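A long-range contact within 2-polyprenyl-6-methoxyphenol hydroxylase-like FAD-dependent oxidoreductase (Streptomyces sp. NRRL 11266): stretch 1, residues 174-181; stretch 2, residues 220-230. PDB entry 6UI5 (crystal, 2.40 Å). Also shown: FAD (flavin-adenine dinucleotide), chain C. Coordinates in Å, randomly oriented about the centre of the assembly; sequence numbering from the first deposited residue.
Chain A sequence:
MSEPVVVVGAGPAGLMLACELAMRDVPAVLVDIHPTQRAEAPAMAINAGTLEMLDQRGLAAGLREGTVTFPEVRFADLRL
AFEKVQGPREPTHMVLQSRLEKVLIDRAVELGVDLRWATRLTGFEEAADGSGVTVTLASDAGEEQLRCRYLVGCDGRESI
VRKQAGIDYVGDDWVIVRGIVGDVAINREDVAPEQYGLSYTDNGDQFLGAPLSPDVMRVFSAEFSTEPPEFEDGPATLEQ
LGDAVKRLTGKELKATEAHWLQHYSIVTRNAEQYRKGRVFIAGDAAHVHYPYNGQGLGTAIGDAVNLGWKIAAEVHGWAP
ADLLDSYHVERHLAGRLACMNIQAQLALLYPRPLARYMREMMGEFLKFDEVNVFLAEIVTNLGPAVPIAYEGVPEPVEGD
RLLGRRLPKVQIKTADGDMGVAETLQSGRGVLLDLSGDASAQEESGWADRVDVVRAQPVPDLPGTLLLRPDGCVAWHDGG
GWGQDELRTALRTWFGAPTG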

# COMPACT_ATOMS: atom_id res chain seq x y z
N TRP A 174 -2.01 17.23 1.61
CA TRP A 174 -1.19 17.51 2.79
C TRP A 174 0.04 18.34 2.46
O TRP A 174 0.77 18.76 3.37
CB TRP A 174 -0.75 16.21 3.47
CG TRP A 174 0.19 15.36 2.67
CD1 TRP A 174 1.56 15.39 2.70
CD2 TRP A 174 -0.17 14.34 1.71
NE1 TRP A 174 2.07 14.45 1.82
CE2 TRP A 174 1.03 13.80 1.20
CE3 TRP A 174 -1.39 13.84 1.24
CZ2 TRP A 174 1.04 12.78 0.24
CZ3 TRP A 174 -1.37 12.83 0.29
CH2 TRP A 174 -0.16 12.32 -0.21
N VAL A 175 0.30 18.58 1.18
CA VAL A 175 1.35 19.48 0.76
C VAL A 175 0.91 20.11 -0.55
O VAL A 175 0.15 19.51 -1.33
CB VAL A 175 2.70 18.74 0.63
CG1 VAL A 175 2.61 17.65 -0.44
CG2 VAL A 175 3.85 19.76 0.33
N ILE A 176 1.35 21.35 -0.78
CA ILE A 176 1.06 22.06 -2.02
C ILE A 176 2.32 22.03 -2.88
O ILE A 176 3.34 22.64 -2.53
CB ILE A 176 0.60 23.50 -1.77
CG1 ILE A 176 -0.63 23.53 -0.86
CG2 ILE A 176 0.27 24.14 -3.09
CD1 ILE A 176 -1.74 22.52 -1.27
N VAL A 177 2.26 21.32 -4.00
CA VAL A 177 3.39 21.25 -4.92
C VAL A 177 3.37 22.46 -5.85
O VAL A 177 2.34 22.79 -6.44
CB VAL A 177 3.37 19.95 -5.73
CG1 VAL A 177 4.56 19.90 -6.69
CG2 VAL A 177 3.38 18.77 -4.79
N ARG A 178 4.53 23.09 -6.01
CA ARG A 178 4.69 24.32 -6.78
C ARG A 178 5.90 24.19 -7.70
O ARG A 178 6.89 23.53 -7.36
CB ARG A 178 4.91 25.53 -5.89
CG ARG A 178 6.20 25.35 -5.10
CD ARG A 178 5.92 24.83 -3.73
NE ARG A 178 5.32 25.90 -2.96
CZ ARG A 178 4.37 25.74 -2.06
NH1 ARG A 178 3.88 24.53 -1.79
NH2 ARG A 178 3.89 26.81 -1.44
N GLY A 179 5.83 24.86 -8.83
CA GLY A 179 7.01 24.97 -9.65
C GLY A 179 6.80 25.92 -10.80
O GLY A 179 5.87 26.73 -10.80
N ILE A 180 7.67 25.82 -11.79
CA ILE A 180 7.43 26.45 -13.07
C ILE A 180 7.80 25.46 -14.15
O ILE A 180 8.47 24.45 -13.90
CB ILE A 180 8.17 27.81 -13.27
CG1 ILE A 180 9.66 27.59 -13.49
CG2 ILE A 180 7.91 28.79 -12.11
CD1 ILE A 180 10.07 27.77 -14.92
N VAL A 181 7.33 25.75 -15.36
CA VAL A 181 7.46 24.87 -16.51
C VAL A 181 7.43 25.75 -17.74
O VAL A 181 6.99 26.90 -17.69
CB VAL A 181 6.33 23.81 -16.53
CG1 VAL A 181 4.98 24.49 -16.71
CG2 VAL A 181 6.55 22.76 -17.62
PA FAD C . -6.74 22.01 -20.37
O1A FAD C . -5.46 21.44 -20.95
O2A FAD C . -6.38 22.85 -19.15
O5B FAD C . -7.63 22.78 -21.53
C5B FAD C . -8.77 23.54 -21.16
C4B FAD C . -9.05 24.59 -22.28
O4B FAD C . -10.17 25.25 -22.10
C3B FAD C . -7.94 25.68 -22.27
O3B FAD C . -7.62 25.98 -23.56
C2B FAD C . -8.61 26.88 -21.57
O2B FAD C . -7.83 28.10 -21.93
C1B FAD C . -9.79 26.86 -22.12
N9A FAD C . -10.86 27.49 -21.38
C8A FAD C . -11.00 27.55 -20.03
N7A FAD C . -12.16 28.17 -19.75
C5A FAD C . -12.76 28.48 -20.93
C6A FAD C . -13.95 29.11 -21.25
N6A FAD C . -15.08 29.72 -20.56
N1A FAD C . -14.31 29.31 -22.52
C2A FAD C . -13.50 28.88 -23.52
N3A FAD C . -12.33 28.24 -23.21
C4A FAD C . -11.96 28.05 -21.93
N1 FAD C . 0.09 15.84 -18.79
C2 FAD C . 0.82 14.58 -19.12
O2 FAD C . 0.30 13.68 -19.69
N3 FAD C . 2.25 14.46 -18.71
C4 FAD C . 2.90 15.57 -18.01
O4 FAD C . 4.03 15.50 -17.68
C4X FAD C . 2.13 16.82 -17.70
N5 FAD C . 2.82 17.88 -17.00
C5X FAD C . 2.08 19.12 -16.66
C6 FAD C . 2.76 20.14 -15.98
C7 FAD C . 2.10 21.32 -15.66
C7M FAD C . 3.08 22.22 -14.92
C8 FAD C . 0.76 21.51 -16.01
C8M FAD C . 0.11 22.85 -15.61
C9 FAD C . 0.07 20.50 -16.69
C9A FAD C . 0.72 19.29 -17.02
N10 FAD C . -0.00 18.18 -17.75
C10 FAD C . 0.73 16.96 -18.08
C1' FAD C . -1.41 18.39 -18.15
C2' FAD C . -2.49 17.40 -17.68
O2' FAD C . -2.52 16.26 -18.45
C3' FAD C . -3.88 18.01 -17.88
O3' FAD C . -4.78 17.20 -17.19
C4' FAD C . -4.38 18.07 -19.33
O4' FAD C . -3.57 18.81 -20.20
C5' FAD C . -5.73 18.79 -19.22
O5' FAD C . -6.51 18.58 -20.36
P FAD C . -7.97 19.35 -20.53
O1P FAD C . -8.28 19.48 -22.00
O2P FAD C . -9.10 18.71 -19.74
O3P FAD C . -7.74 20.82 -19.81
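Stretch 2, residues 220-230: FSAEFSTEPPE

Stretch 2 runs alongside stretch 1 as an extended strand, starting at Phe220 beside Val181 and passing back toward Val175 before the chain reverses around Thr226 and Glu227 and runs back, extended, through Pro228 and Pro229. The two strands are antiparallel, with 153° between their N-to-C directions and a closest axial approach of 4.5 Å. Their contact buries 716 Å², both sides summed.

The backbone is pinned most clearly at Arg178 and Glu223, a hydrogen-bonded pair in which Arg178 N donates to Glu223 O (3.1 Å) and Glu223 N to Arg178 O (2.8 Å). At the next step the pattern changes. Ser221 N still donates to Ile180 O (3.0 Å), but Ile180 N is met by the side chain, Ser221 OG, at 2.9 Å. Between these points Gly179 supplies a hollow: Ser221 O settles 3.3 Å from Gly179 CA, and a CB on that residue would fall 1.7 Å from the same oxygen.

One face of the sheet carries Val177, Val181, Phe220 and Phe224. The Phe224 ring leans back over stretch 1, where Val177 CG2 reaches Phe224 CE1 at 3.4 Å and Val175 CG1 meets the ring edge at Phe224 CD1, 3.7 Å away. Val177 CG1 rests 4.1 Å from the small Ala222 CB. At the far end Val181 CG2 abuts the edge of the Phe220 ring (3.8 Å to CD1); the flavin methyl C7M lies 3.5 Å from Val181 CG1 and 3.8 Å from Phe220 CE1.

On the other face, Arg178 is the largest bump. Its CG packs 3.9 Å from Glu223 CB, and its guanidinium lies between Ser225 CB over one face and Pro229 CG over the opposite face. Pro229 CG also touches Ile176 CG2 at 4.1 Å, so the returning segment of stretch 2 packs against Ile176 as well as Arg178.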

# COMPACT_ATOMS: atom_id res chain seq x y z
N PHE A 220 11.16 21.77 -16.09
CA PHE A 220 10.10 21.48 -15.14
C PHE A 220 10.68 21.42 -13.74
O PHE A 220 11.70 20.76 -13.51
CB PHE A 220 9.39 20.17 -15.47
CG PHE A 220 8.30 19.83 -14.51
CD1 PHE A 220 7.02 20.35 -14.66
CD2 PHE A 220 8.55 18.99 -13.43
CE1 PHE A 220 6.01 20.05 -13.77
CE2 PHE A 220 7.55 18.67 -12.54
CZ PHE A 220 6.28 19.21 -12.71
N SER A 221 10.03 22.09 -12.80
CA SER A 221 10.42 22.05 -11.40
C SER A 221 9.21 21.71 -10.54
O SER A 221 8.09 22.14 -10.83
CB SER A 221 11.02 23.38 -10.94
OG SER A 221 10.02 24.39 -11.01
N ALA A 222 9.45 20.99 -9.46
CA ALA A 222 8.39 20.56 -8.56
C ALA A 222 8.93 20.59 -7.14
O ALA A 222 9.87 19.85 -6.81
CB ALA A 222 7.91 19.15 -8.91
N GLU A 223 8.35 21.43 -6.30
CA GLU A 223 8.90 21.71 -4.98
C GLU A 223 7.84 21.47 -3.92
O GLU A 223 6.67 21.81 -4.11
CB GLU A 223 9.44 23.15 -4.92
CG GLU A 223 10.81 23.29 -5.58
CD GLU A 223 11.40 24.70 -5.49
OE1 GLU A 223 11.10 25.54 -6.38
OE2 GLU A 223 12.16 24.97 -4.53
N PHE A 224 8.25 20.86 -2.81
CA PHE A 224 7.34 20.53 -1.73
C PHE A 224 7.58 21.51 -0.60
O PHE A 224 8.71 21.66 -0.13
CB PHE A 224 7.53 19.08 -1.25
CG PHE A 224 7.14 18.04 -2.27
CD1 PHE A 224 5.83 17.58 -2.36
CD2 PHE A 224 8.08 17.50 -3.13
CE1 PHE A 224 5.48 16.61 -3.28
CE2 PHE A 224 7.73 16.53 -4.06
CZ PHE A 224 6.43 16.09 -4.13
N SER A 225 6.51 22.17 -0.15
CA SER A 225 6.61 23.02 1.02
C SER A 225 5.27 23.07 1.74
O SER A 225 4.21 22.93 1.12
CB SER A 225 7.06 24.44 0.67
OG SER A 225 6.82 25.32 1.77
N THR A 226 5.33 23.28 3.05
CA THR A 226 4.16 23.45 3.91
C THR A 226 3.72 24.91 4.06
O THR A 226 3.36 25.31 5.17
CB THR A 226 4.50 22.84 5.27
OG1 THR A 226 3.52 23.22 6.24
CG2 THR A 226 5.88 23.32 5.72
N GLU A 227 3.72 25.75 3.02
CA GLU A 227 3.25 27.12 3.15
C GLU A 227 3.05 27.71 1.75
O GLU A 227 3.76 27.30 0.82
CB GLU A 227 4.24 27.96 4.00
CG GLU A 227 3.74 29.38 4.25
CD GLU A 227 3.90 29.94 5.66
OE1 GLU A 227 4.32 31.11 5.78
OE2 GLU A 227 3.57 29.27 6.65
N PRO A 228 2.08 28.64 1.55
CA PRO A 228 1.53 28.84 0.20
C PRO A 228 2.56 29.26 -0.83
O PRO A 228 3.62 29.82 -0.49
CB PRO A 228 0.49 29.96 0.41
CG PRO A 228 0.02 29.78 1.76
CD PRO A 228 1.14 29.17 2.55
N PRO A 229 2.28 29.03 -2.12
CA PRO A 229 3.22 29.38 -3.18
C PRO A 229 3.48 30.87 -3.22
O PRO A 229 2.56 31.68 -3.11
CB PRO A 229 2.52 28.90 -4.45
CG PRO A 229 1.52 27.89 -3.98
CD PRO A 229 1.06 28.41 -2.67
N GLU A 230 4.75 31.23 -3.36
CA GLU A 230 5.13 32.64 -3.45
C GLU A 230 4.33 33.36 -4.54
O GLU A 230 3.87 34.49 -4.33
CB GLU A 230 6.63 32.75 -3.73
CG GLU A 230 7.34 33.82 -2.94
CD GLU A 230 8.81 33.88 -3.28
OE1 GLU A 230 9.61 33.16 -2.64
OE2 GLU A 230 9.17 34.64 -4.20